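D-hydantoinase (Ralstonia pickettii, PDB 1NFG) probably catalyses the stereospecific hydrolysis of the cyclic amide bond in D-hydantoin derivatives, using two zinc ions per subunit. Local coordinates at residues D161-L164 with L165-D169; A182-G185 with D186-D189; L298-A301 with L302-G305; F361-V365 with A366-A370. All coordinates share one frame; numbering follows the deposited sequence.

Interaction 1 of 4, residues D161-L164 with L165-D169; sequences DVTL and LKTLD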
loop_
_atom_site.group_PDB
_atom_site.type_symbol
_atom_site.label_atom_id
_atom_site.label_comp_id
_atom_site.label_asym_id
_atom_site.label_seq_id
_atom_site.Cartn_x
_atom_site.Cartn_y
_atom_site.Cartn_z
ATOM N N ASP A 161 23.779 -6.008 -9.970
ATOM C CA ASP A 161 23.620 -5.152 -8.804
ATOM C C ASP A 161 24.968 -4.622 -8.330
ATOM O O ASP A 161 25.063 -3.482 -7.860
ATOM C CB ASP A 161 22.920 -5.905 -7.655
ATOM C CG ASP A 161 21.520 -6.397 -8.028
ATOM O OD1 ASP A 161 20.970 -5.970 -9.072
ATOM O OD2 ASP A 161 20.961 -7.215 -7.267
ATOM N N VAL A 162 26.008 -5.448 -8.446
ATOM C CA VAL A 162 27.356 -5.042 -8.036
ATOM C C VAL A 162 27.782 -3.828 -8.857
ATOM O O VAL A 162 28.343 -2.864 -8.331
ATOM C CB VAL A 162 28.392 -6.172 -8.265
ATOM C CG1 VAL A 162 29.785 -5.689 -7.877
ATOM C CG2 VAL A 162 28.006 -7.403 -7.465
ATOM N N THR A 163 27.504 -3.894 -10.156
ATOM C CA THR A 163 27.831 -2.814 -11.074
ATOM C C THR A 163 27.013 -1.572 -10.722
ATOM O O THR A 163 27.573 -0.499 -10.475
ATOM C CB THR A 163 27.535 -3.234 -12.527
ATOM O OG1 THR A 163 28.368 -4.351 -12.873
ATOM C CG2 THR A 163 27.794 -2.080 -13.486
ATOM N N LEU A 164 25.691 -1.737 -10.690
ATOM C CA LEU A 164 24.763 -0.656 -10.359
ATOM C C LEU A 164 25.168 0.053 -9.063
ATOM O O LEU A 164 25.159 1.283 -8.982
ATOM C CB LEU A 164 23.340 -1.216 -10.242
ATOM C CG LEU A 164 22.183 -0.260 -9.934
ATOM C CD1 LEU A 164 22.291 0.997 -10.785
ATOM C CD2 LEU A 164 20.862 -0.975 -10.200
ATOM N N LEU A 165 25.535 -0.726 -8.053
ATOM C CA LEU A 165 25.963 -0.163 -6.784
ATOM C C LEU A 165 27.253 0.645 -6.963
ATOM O O LEU A 165 27.429 1.694 -6.335
ATOM C CB LEU A 165 26.179 -1.286 -5.770
ATOM C CG LEU A 165 24.917 -1.867 -5.121
ATOM C CD1 LEU A 165 25.166 -3.284 -4.628
ATOM C CD2 LEU A 165 24.494 -0.954 -3.980
ATOM N N LYS A 166 28.158 0.159 -7.812
ATOM C CA LYS A 166 29.414 0.863 -8.050
ATOM C C LYS A 166 29.139 2.149 -8.807
ATOM O O LYS A 166 29.757 3.184 -8.538
ATOM C CB LYS A 166 30.397 -0.020 -8.832
ATOM C CG LYS A 166 31.168 -0.974 -7.935
ATOM C CD LYS A 166 32.261 -1.749 -8.662
ATOM C CE LYS A 166 31.709 -2.891 -9.495
ATOM N NZ LYS A 166 32.795 -3.839 -9.878
ATOM N N THR A 167 28.203 2.077 -9.752
ATOM C CA THR A 167 27.817 3.240 -10.542
ATOM C C THR A 167 27.117 4.253 -9.636
ATOM O O THR A 167 27.421 5.443 -9.686
ATOM C CB THR A 167 26.867 2.849 -11.682
ATOM O OG1 THR A 167 27.501 1.876 -12.515
ATOM C CG2 THR A 167 26.515 4.059 -12.526
ATOM N N LEU A 168 26.185 3.783 -8.806
ATOM C CA LEU A 168 25.474 4.676 -7.894
ATOM C C LEU A 168 26.491 5.372 -7.001
ATOM O O LEU A 168 26.376 6.566 -6.712
ATOM C CB LEU A 168 24.481 3.908 -7.005
ATOM C CG LEU A 168 22.976 3.805 -7.304
ATOM C CD1 LEU A 168 22.543 4.901 -8.262
ATOM C CD2 LEU A 168 22.653 2.452 -7.879
ATOM N N ASP A 169 27.497 4.619 -6.575
ATOM C CA ASP A 169 28.521 5.164 -5.699
ATOM C C ASP A 169 29.381 6.238 -6.378
ATOM O O ASP A 169 29.679 7.271 -5.775
ATOM C CB ASP A 169 29.392 4.027 -5.165
ATOM C CG ASP A 169 30.364 4.492 -4.109
ATOM O OD1 ASP A 169 31.440 5.006 -4.482
ATOM O OD2 ASP A 169 30.045 4.359 -2.908
#
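From Asp161 to Leu168 the backbone runs as regular alpha helix, with Leu165 N, Lys166 N, Thr167 N and Leu168 N each bonding back four residues to the carbonyls of Asp161, Val162, Thr163 and Leu164. The last of these, Leu168 N to Leu164 O, measures 2.7 Å. Thr163 O takes a second donor: Thr167 OG1, with its hydroxyl swung beside the backbone N (chi1 -58°), reaches it at 3.1 Å from above the carbonyl plane, so a buried hydroxyl is satisfied by the turn before. On the side facing strand 178-180 and helix 212-229 the two leucines meet obliquely, CD1 of Leu164 lying 3.3 Å from CD2 of Leu168. Val162 and Lys166 run alongside each other, and the lysine chain, bent at chi3, passes its CE 3.8 Å from Val162 CG1. Asp161 turns away to a salt bridge with Arg221. Leu164 and Leu168 press on Val178 of strand 178-180 and on helix 212-229, while Leu165 also packs on Ala187 of the second subunit. This is one of the amphipathic outer helices of a TIM barrel, apolar against the neighbouring strand and helix and here part of a subunit interface.

Interaction 2 of 4, residues A182-G185 with D186-D189; sequences AENG and DAAD
Asn184 folds its amide over the start of helix 185-197, with CB and CG beside the Ala187 methyl and the oxygen directed at Ala187 N. It is the N-cap of that helix: Ala187 N gives its hydrogen to Asn184 OD1 at 2.6 Å, with an N-H...O angle of 160°. The donor sits somewhat tilted from the amide plane. CG is anti to the backbone N (chi1 -179°), which carries the carboxamide forward beside the main-chain carbonyl and onto the helix end. Behind the cap the ordinary turns begin at once, as Ala188 N bonds to Asn184 O at 3.0 Å and Asp189 N to Gly185 O at 2.8 Å. One residue thus accepts twice from the first turn, once through its side chain and once through its carbonyl. The other end of the amide is also held, since Asn184 ND2 donates to Glu217 and to Asp161 of the second subunit, so the cap is tied into the interface between two copies of the enzyme. Asp186 turns its carboxylate to Arg154. Just upstream, Glu183 OE1 forms a salt bridge with Arg210 and a hydrogen bond with His181, a ligand of the second zinc, a second-shell contact that probably helps to hold the imidazole in place. The loop after strand 178-180 thus lies next to a zinc ligand and also takes part in the contact with the second subunit. At the cap itself the Ala187 methyl lies beside the asparagine, its CB 3.8 Å from Asn184 CB.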
loop_
_atom_site.group_PDB
_atom_site.type_symbol
_atom_site.label_atom_id
_atom_site.label_comp_id
_atom_site.label_asym_id
_atom_site.label_seq_id
_atom_site.Cartn_x
_atom_site.Cartn_y
_atom_site.Cartn_z
ATOM N N ALA A 182 14.883 -0.453 -16.153
ATOM C CA ALA A 182 14.506 -1.459 -15.167
ATOM C C ALA A 182 13.572 -2.587 -15.591
ATOM O O ALA A 182 12.352 -2.447 -15.610
ATOM C CB ALA A 182 13.946 -0.767 -13.920
ATOM N N GLU A 183 14.173 -3.718 -15.920
ATOM C CA GLU A 183 13.441 -4.920 -16.284
ATOM C C GLU A 183 14.308 -6.050 -15.784
ATOM O O GLU A 183 15.534 -5.934 -15.800
ATOM C CB GLU A 183 13.297 -5.055 -17.788
ATOM C CG GLU A 183 12.062 -4.447 -18.363
ATOM C CD GLU A 183 11.987 -4.713 -19.837
ATOM O OE1 GLU A 183 13.011 -4.474 -20.500
ATOM O OE2 GLU A 183 10.932 -5.156 -20.337
ATOM N N ASN A 184 13.690 -7.125 -15.312
ATOM C CA ASN A 184 14.472 -8.258 -14.858
ATOM C C ASN A 184 14.737 -9.088 -16.107
ATOM O O ASN A 184 13.867 -9.835 -16.580
ATOM C CB ASN A 184 13.720 -9.074 -13.818
ATOM C CG ASN A 184 14.539 -10.239 -13.312
ATOM O OD1 ASN A 184 14.879 -11.146 -14.081
ATOM N ND2 ASN A 184 14.877 -10.221 -12.020
ATOM N N GLY A 185 15.947 -8.922 -16.642
ATOM C CA GLY A 185 16.354 -9.607 -17.855
ATOM C C GLY A 185 16.230 -11.111 -17.821
ATOM O O GLY A 185 15.753 -11.724 -18.776
ATOM N N ASP A 186 16.660 -11.710 -16.720
ATOM C CA ASP A 186 16.584 -13.149 -16.588
ATOM C C ASP A 186 15.137 -13.602 -16.620
ATOM O O ASP A 186 14.802 -14.571 -17.304
ATOM C CB ASP A 186 17.276 -13.584 -15.303
ATOM C CG ASP A 186 18.725 -13.147 -15.267
ATOM O OD1 ASP A 186 19.389 -13.258 -16.322
ATOM O OD2 ASP A 186 19.197 -12.700 -14.199
ATOM N N ALA A 187 14.268 -12.896 -15.904
ATOM C CA ALA A 187 12.862 -13.266 -15.906
ATOM C C ALA A 187 12.366 -13.213 -17.346
ATOM O O ALA A 187 11.681 -14.125 -17.807
ATOM C CB ALA A 187 12.059 -12.316 -15.035
ATOM N N ALA A 188 12.721 -12.151 -18.061
ATOM C CA ALA A 188 12.298 -12.018 -19.451
ATOM C C ALA A 188 12.833 -13.177 -20.298
ATOM O O ALA A 188 12.077 -13.821 -21.024
ATOM C CB ALA A 188 12.775 -10.693 -20.022
ATOM N N ASP A 189 14.132 -13.443 -20.204
ATOM C CA ASP A 189 14.729 -14.529 -20.969
ATOM C C ASP A 189 13.982 -15.832 -20.749
ATOM O O ASP A 189 13.663 -16.537 -21.709
ATOM C CB ASP A 189 16.198 -14.715 -20.600
ATOM C CG ASP A 189 17.071 -13.607 -21.143
ATOM O OD1 ASP A 189 16.780 -13.133 -22.268
ATOM O OD2 ASP A 189 18.047 -13.221 -20.457
#

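Interaction 3 of 4, residues L298-A301 with L302-G305; sequences LWNA and LRNG
Leu298 to Gly305 covers the last turns of helix 292-303, where Leu302 N and Arg303 N bond back to Leu298 O and Trp299 O before the chain leaves the helix at Gly305. With phi at 74°, Gly305 ends it in a Schellman motif, and its N reaches Leu302 O at 2.7 Å. Asn300 O is gripped twice by Asn304, by the backbone N at 2.9 Å and, more weakly, by ND2 at 2.8 Å, so this side chain folds back over the final turn. Asn300 and Arg303 lie alongside each other where the third subunit packs. Arg303 NH1 points almost straight at Asn300 OD1 (2.8 Å, 176°), and that oxygen sits in the guanidinium plane at its edge, although the amide itself stands nearly perpendicular to the guanidinium. The bend at chi3 (75°) turns the arginine back along the helix, bringing one guanidinium face over Asn300 O, offset toward the rim. Trp299 and Leu302 cross obliquely, with Leu302 CD2 3.9 Å from the indole CE3; the same indole makes a cation-pi contact with Arg355. The Asn304 OD1 end turns to Lys251 of the third subunit. Leu298 and Leu302 pack on Phe307, and Arg303 O accepts from Gln360, which sets this helix end against the loop before strand 310-311 and against helix 358-372.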
loop_
_atom_site.group_PDB
_atom_site.type_symbol
_atom_site.label_atom_id
_atom_site.label_comp_id
_atom_site.label_asym_id
_atom_site.label_seq_id
_atom_site.Cartn_x
_atom_site.Cartn_y
_atom_site.Cartn_z
ATOM N N LEU A 298 -0.851 6.758 -15.936
ATOM C CA LEU A 298 0.255 7.634 -16.309
ATOM C C LEU A 298 -0.180 9.094 -16.474
ATOM O O LEU A 298 0.464 10.006 -15.935
ATOM C CB LEU A 298 0.918 7.121 -17.596
ATOM C CG LEU A 298 1.632 5.765 -17.473
ATOM C CD1 LEU A 298 2.044 5.275 -18.850
ATOM C CD2 LEU A 298 2.842 5.887 -16.545
ATOM N N TRP A 299 -1.261 9.322 -17.216
ATOM C CA TRP A 299 -1.752 10.682 -17.388
ATOM C C TRP A 299 -2.088 11.297 -16.029
ATOM O O TRP A 299 -1.786 12.465 -15.798
ATOM C CB TRP A 299 -2.988 10.715 -18.287
ATOM C CG TRP A 299 -2.694 10.681 -19.778
ATOM C CD1 TRP A 299 -3.050 9.700 -20.662
ATOM C CD2 TRP A 299 -2.052 11.706 -20.558
ATOM N NE1 TRP A 299 -2.679 10.053 -21.939
ATOM C CE2 TRP A 299 -2.066 11.279 -21.904
ATOM C CE3 TRP A 299 -1.473 12.945 -20.250
ATOM C CZ2 TRP A 299 -1.523 12.046 -22.942
ATOM C CZ3 TRP A 299 -0.932 13.709 -21.286
ATOM C CH2 TRP A 299 -0.963 13.254 -22.612
ATOM N N ASN A 300 -2.703 10.525 -15.127
ATOM C CA ASN A 300 -3.035 11.054 -13.805
ATOM C C ASN A 300 -1.760 11.409 -13.079
ATOM O O ASN A 300 -1.679 12.446 -12.423
ATOM C CB ASN A 300 -3.827 10.050 -12.956
ATOM C CG ASN A 300 -5.273 9.892 -13.422
ATOM O OD1 ASN A 300 -5.882 10.838 -13.938
ATOM N ND2 ASN A 300 -5.835 8.698 -13.225
ATOM N N ALA A 301 -0.757 10.545 -13.201
ATOM C CA ALA A 301 0.520 10.783 -12.550
ATOM C C ALA A 301 1.130 12.065 -13.103
ATOM O O ALA A 301 1.717 12.850 -12.359
ATOM C CB ALA A 301 1.449 9.611 -12.780
ATOM N N LEU A 302 0.991 12.273 -14.412
ATOM C CA LEU A 302 1.516 13.481 -15.050
ATOM C C LEU A 302 0.837 14.701 -14.436
ATOM O O LEU A 302 1.503 15.611 -13.951
ATOM C CB LEU A 302 1.239 13.463 -16.556
ATOM C CG LEU A 302 2.322 13.123 -17.593
ATOM C CD1 LEU A 302 3.642 12.794 -16.925
ATOM C CD2 LEU A 302 1.837 11.973 -18.461
ATOM N N ARG A 303 -0.495 14.696 -14.447
ATOM C CA ARG A 303 -1.285 15.798 -13.907
ATOM C C ARG A 303 -0.956 16.090 -12.456
ATOM O O ARG A 303 -1.071 17.230 -12.006
ATOM C CB ARG A 303 -2.781 15.506 -14.036
ATOM C CG ARG A 303 -3.647 16.716 -13.709
ATOM C CD ARG A 303 -5.142 16.431 -13.804
ATOM N NE ARG A 303 -5.634 15.650 -12.673
ATOM C CZ ARG A 303 -5.805 14.332 -12.687
ATOM N NH1 ARG A 303 -5.528 13.633 -13.781
ATOM N NH2 ARG A 303 -6.261 13.712 -11.604
ATOM N N ASN A 304 -0.544 15.064 -11.721
ATOM C CA ASN A 304 -0.193 15.248 -10.322
ATOM C C ASN A 304 1.273 15.628 -10.134
ATOM O O ASN A 304 1.745 15.787 -9.004
ATOM C CB ASN A 304 -0.527 13.985 -9.530
ATOM C CG ASN A 304 -2.008 13.877 -9.218
ATOM O OD1 ASN A 304 -2.557 14.697 -8.478
ATOM N ND2 ASN A 304 -2.664 12.870 -9.784
ATOM N N GLY A 305 1.989 15.766 -11.250
ATOM C CA GLY A 305 3.388 16.159 -11.203
ATOM C C GLY A 305 4.393 15.117 -10.741
ATOM O O GLY A 305 5.464 15.456 -10.233
#

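Interaction 4 of 4, residues F361-V365 with A366-A370; sequences FVELV and ATRPA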
loop_
_atom_site.group_PDB
_atom_site.type_symbol
_atom_site.label_atom_id
_atom_site.label_comp_id
_atom_site.label_asym_id
_atom_site.label_seq_id
_atom_site.Cartn_x
_atom_site.Cartn_y
_atom_site.Cartn_z
ATOM N N PHE A 361 2.169 21.259 -19.899
ATOM C CA PHE A 361 2.708 20.793 -21.166
ATOM C C PHE A 361 4.158 21.265 -21.289
ATOM O O PHE A 361 5.061 20.471 -21.548
ATOM C CB PHE A 361 1.890 21.361 -22.317
ATOM C CG PHE A 361 2.521 21.159 -23.666
ATOM C CD1 PHE A 361 2.537 19.902 -24.263
ATOM C CD2 PHE A 361 3.092 22.230 -24.346
ATOM C CE1 PHE A 361 3.109 19.716 -25.523
ATOM C CE2 PHE A 361 3.665 22.056 -25.599
ATOM C CZ PHE A 361 3.673 20.796 -26.191
ATOM N N VAL A 362 4.372 22.563 -21.093
ATOM C CA VAL A 362 5.704 23.142 -21.176
ATOM C C VAL A 362 6.623 22.574 -20.100
ATOM O O VAL A 362 7.785 22.265 -20.365
ATOM C CB VAL A 362 5.648 24.687 -21.047
ATOM C CG1 VAL A 362 7.068 25.280 -21.061
ATOM C CG2 VAL A 362 4.809 25.266 -22.186
ATOM N N GLU A 363 6.109 22.439 -18.884
ATOM C CA GLU A 363 6.907 21.891 -17.793
ATOM C C GLU A 363 7.477 20.525 -18.169
ATOM O O GLU A 363 8.677 20.285 -18.068
ATOM C CB GLU A 363 6.054 21.743 -16.524
ATOM C CG GLU A 363 6.705 20.873 -15.442
ATOM C CD GLU A 363 5.764 20.516 -14.294
ATOM O OE1 GLU A 363 4.539 20.395 -14.518
ATOM O OE2 GLU A 363 6.256 20.335 -13.163
ATOM N N LEU A 364 6.598 19.640 -18.615
ATOM C CA LEU A 364 6.970 18.279 -18.976
ATOM C C LEU A 364 7.778 18.157 -20.251
ATOM O O LEU A 364 8.749 17.409 -20.322
ATOM C CB LEU A 364 5.710 17.429 -19.128
ATOM C CG LEU A 364 4.845 17.258 -17.886
ATOM C CD1 LEU A 364 3.528 16.607 -18.267
ATOM C CD2 LEU A 364 5.604 16.427 -16.866
ATOM N N VAL A 365 7.350 18.891 -21.263
ATOM C CA VAL A 365 7.977 18.861 -22.571
ATOM C C VAL A 365 9.331 19.575 -22.667
ATOM O O VAL A 365 10.125 19.284 -23.568
ATOM C CB VAL A 365 6.963 19.422 -23.607
ATOM C CG1 VAL A 365 7.638 20.289 -24.624
ATOM C CG2 VAL A 365 6.236 18.279 -24.264
ATOM N N ALA A 366 9.619 20.481 -21.733
ATOM C CA ALA A 366 10.880 21.205 -21.805
ATOM C C ALA A 366 11.508 21.732 -20.514
ATOM O O ALA A 366 12.679 21.468 -20.241
ATOM C CB ALA A 366 10.731 22.351 -22.789
ATOM N N THR A 367 10.748 22.472 -19.715
ATOM C CA THR A 367 11.312 23.065 -18.506
ATOM C C THR A 367 11.782 22.119 -17.410
ATOM O O THR A 367 12.872 22.299 -16.863
ATOM C CB THR A 367 10.338 24.084 -17.881
ATOM O OG1 THR A 367 9.911 25.008 -18.887
ATOM C CG2 THR A 367 11.023 24.866 -16.772
ATOM N N ARG A 368 10.983 21.116 -17.075
ATOM C CA ARG A 368 11.390 20.202 -16.015
ATOM C C ARG A 368 12.619 19.359 -16.392
ATOM O O ARG A 368 13.523 19.193 -15.573
ATOM C CB ARG A 368 10.212 19.312 -15.601
ATOM C CG ARG A 368 10.339 18.743 -14.196
ATOM C CD ARG A 368 9.045 18.094 -13.733
ATOM N NE ARG A 368 9.201 17.474 -12.418
ATOM C CZ ARG A 368 8.227 16.857 -11.752
ATOM N NH1 ARG A 368 7.010 16.774 -12.264
ATOM N NH2 ARG A 368 8.477 16.302 -10.571
ATOM N N PRO A 369 12.676 18.830 -17.633
ATOM C CA PRO A 369 13.813 18.015 -18.093
ATOM C C PRO A 369 15.103 18.824 -18.005
ATOM O O PRO A 369 16.133 18.350 -17.500
ATOM C CB PRO A 369 13.463 17.709 -19.544
ATOM C CG PRO A 369 11.972 17.745 -19.559
ATOM C CD PRO A 369 11.643 18.920 -18.677
ATOM N N ALA A 370 15.027 20.054 -18.511
ATOM C CA ALA A 370 16.156 20.972 -18.501
ATOM C C ALA A 370 16.671 21.137 -17.079
ATOM O O ALA A 370 17.879 21.133 -16.838
ATOM C CB ALA A 370 15.734 22.323 -19.064
#
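Val362, Glu363 and their partners Ala366 to Arg368 form a pi-type widening and a proline kink in helix 358-372 of this TIM-barrel enzyme, and the short axes of 361-365 and 366-370 diverge by 36°. Among the hydrogen bonds, Val362 O accepts from two successive N-H groups, Ala366 N at 2.9 Å and Thr367 N at 3.0 Å, from opposite faces of its carbonyl plane. Arg368 N bonds to Glu363 O, five residues back, at 2.6 Å. The charged pair lies alongside on the same helix face, Glu363 CG packing 3.8 Å from Arg368 CB. Glu363 OE2 stands 3.7 Å from Arg368 NH1, a long salt bridge with the oxygen well out of the guanidinium plane, so no N-H points at it and the polar ends interact through charge. The main ionic partner of Arg368 is Glu308. As for apolar contacts, Val365 CG1 lies 4.1 Å from Ala366 CB, and Val365 CB sits over one face of the Phe361 ring. Val362 CG1 is a methyl beside the Thr367 hydroxyl, itself bonded to Gly380 O. Pro369 has no N-H to give to the turn before; Leu364 O accepts from Thr309 OG1, and Pro369 CG lies 3.3 Å from Leu364 O.

How the interactions relate
Along the chain the four contacts follow in series, none nested or crossing; each is local, within one or two helical turns, and closes no long loop. Interaction 1 opens helix 161-174; the chain then returns through strand 178-180 to interaction 2, where helix 185-197 begins. Their centres lie 18 Å apart without touching, yet both bring their helices to the second subunit. Further on come interaction 3, at the end of helix 292-303, and interaction 4, in helix 358-372. These two touch, joining the two helices: Gly305 O lies 2.9 Å from Arg368 NH1, a probable hydrogen bond, and Leu302 CG packs against Leu364 CD1. Interactions 2 and 4 sit on opposite sides of the chain's centre.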